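Butyrophilin subfamily 1 member A1 (Bos taurus, PDB 4HH8) may act in the secretion of milk-fat droplets and probably inhibits the proliferation and cytokine secretion of activated T cells, its extracellular part being a pair of immunoglobulin domains. Local coordinates at residues 75-78 with 79-82. The protein carries 1 engineered substitution. Sequence-based numbering, arbitrary orientation.
Sequences AEYR and GRVS
The side chain of Arg80, the last residue of a tight turn, folds back along Tyr77 and Glu76. Its backbone N donates to Tyr77 O at 3.0 Å, closing a type II beta turn across Arg78 and Gly79, and its CG rests on the same oxygen. Further out, CD packs against Glu76 O, and NH1 makes a weak but straight hydrogen bond to that carbonyl (NH1 to O 3.3 Å), which lies at the edge of the guanidinium, in its plane. The chain can turn back in this way because CG sits between the backbone N and carbonyl carbon (chi1 49°) and the chain bends again at chi3. NH1 also comes within 3.5 Å of Tyr77 CE1, the guanidinium and ring planes lying 17° apart. Val81 packs against the base of the Tyr77 side chain: CG1 lies 3.8 Å from Tyr77 CB, and both methyls approach Tyr77 O. Gly79 takes the third position of the turn with positive phi (82°), the backbone conformation that a type II turn calls for there. The turn leads into strand 81-85, at the margin of the four-stranded sheet of the V-set immunoglobulin domain, in which a paired arginine and aspartate commonly bridge the end of the sandwich. Here Arg80 NH2 forms that salt bridge with Asp104 and also donates to Gln98 O, so the guanidinium ties the turn to the segment following strand 92-97. Asp104 reaches the hydroxyl of Tyr77 through a weak hydrogen bond as well, and so probably helps to position both side chains, while Ile97 packs against each of them. On the exposed outer side, Arg78 directs its NE to Glu70 O, and CA of Ala75 lies 3.9 Å above the plane of its guanidinium, offset toward the rim.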
loop_
_atom_site.group_PDB
_atom_site.type_symbol
_atom_site.label_atom_id
_atom_site.label_comp_id
_atom_site.label_asym_id
_atom_site.label_seq_id
_atom_site.Cartn_x
_atom_site.Cartn_y
_atom_site.Cartn_z
ATOM N N ALA A 75 -12.299 -9.337 -14.660
ATOM C CA ALA A 75 -11.394 -10.455 -15.004
ATOM C C ALA A 75 -10.084 -10.466 -14.214
ATOM O O ALA A 75 -9.548 -11.534 -13.908
ATOM C CB ALA A 75 -11.124 -10.514 -16.510
ATOM N N GLU A 76 -9.579 -9.281 -13.892
ATOM C CA GLU A 76 -8.384 -9.122 -13.059
ATOM C C GLU A 76 -8.621 -9.366 -11.560
ATOM O O GLU A 76 -7.666 -9.382 -10.772
ATOM C CB GLU A 76 -7.862 -7.713 -13.221
ATOM C CG GLU A 76 -8.976 -6.715 -13.485
ATOM C CD GLU A 76 -8.535 -5.300 -13.236
ATOM O OE1 GLU A 76 -8.137 -5.036 -12.071
ATOM O OE2 GLU A 76 -8.596 -4.469 -14.192
ATOM N N TYR A 77 -9.879 -9.528 -11.151
ATOM C CA TYR A 77 -10.136 -9.981 -9.792
ATOM C C TYR A 77 -10.534 -11.433 -9.697
ATOM O O TYR A 77 -10.299 -12.063 -8.689
ATOM C CB TYR A 77 -11.094 -9.033 -9.067
ATOM C CG TYR A 77 -10.365 -7.760 -8.701
ATOM C CD1 TYR A 77 -9.444 -7.753 -7.656
ATOM C CD2 TYR A 77 -10.537 -6.584 -9.444
ATOM C CE1 TYR A 77 -8.738 -6.600 -7.333
ATOM C CE2 TYR A 77 -9.835 -5.435 -9.143
ATOM C CZ TYR A 77 -8.940 -5.438 -8.087
ATOM O OH TYR A 77 -8.250 -4.303 -7.744
ATOM N N ARG A 78 -11.083 -11.980 -10.769
ATOM C CA ARG A 78 -11.549 -13.361 -10.791
ATOM C C ARG A 78 -10.489 -14.309 -10.383
ATOM O O ARG A 78 -9.381 -14.230 -10.882
ATOM C CB ARG A 78 -11.947 -13.765 -12.197
ATOM C CG ARG A 78 -13.417 -13.800 -12.447
ATOM C CD ARG A 78 -13.586 -14.129 -13.908
ATOM N NE ARG A 78 -14.656 -13.345 -14.499
ATOM C CZ ARG A 78 -14.686 -12.967 -15.774
ATOM N NH1 ARG A 78 -13.671 -13.278 -16.588
ATOM N NH2 ARG A 78 -15.726 -12.261 -16.227
ATOM N N GLY A 79 -10.833 -15.239 -9.502
ATOM C CA GLY A 79 -9.866 -16.242 -9.085
ATOM C C GLY A 79 -8.900 -15.793 -7.984
ATOM O O GLY A 79 -8.123 -16.609 -7.494
ATOM N N ARG A 80 -8.943 -14.517 -7.583
ATOM C CA ARG A 80 -8.127 -14.059 -6.435
ATOM C C ARG A 80 -8.984 -13.410 -5.332
ATOM O O ARG A 80 -8.449 -12.867 -4.370
ATOM C CB ARG A 80 -6.983 -13.131 -6.905
ATOM C CG ARG A 80 -7.402 -12.009 -7.856
ATOM C CD ARG A 80 -6.205 -11.262 -8.546
ATOM N NE ARG A 80 -5.375 -10.606 -7.558
ATOM C CZ ARG A 80 -5.270 -9.295 -7.362
ATOM N NH1 ARG A 80 -5.865 -8.395 -8.155
ATOM N NH2 ARG A 80 -4.488 -8.891 -6.378
ATOM N N VAL A 81 -10.308 -13.474 -5.479
ATOM C CA VAL A 81 -11.246 -12.901 -4.502
ATOM C C VAL A 81 -12.151 -13.970 -3.901
ATOM O O VAL A 81 -12.498 -14.947 -4.566
ATOM C CB VAL A 81 -12.145 -11.784 -5.103
ATOM C CG1 VAL A 81 -11.311 -10.608 -5.570
ATOM C CG2 VAL A 81 -12.999 -12.321 -6.263
ATOM N N SER A 82 -12.522 -13.782 -2.638
ATOM C CA SER A 82 -13.403 -14.702 -1.917
ATOM C C SER A 82 -14.022 -14.007 -0.724
ATOM O O SER A 82 -13.457 -13.074 -0.180
ATOM C CB SER A 82 -12.677 -15.996 -1.471
ATOM O OG SER A 82 -11.651 -15.737 -0.524
#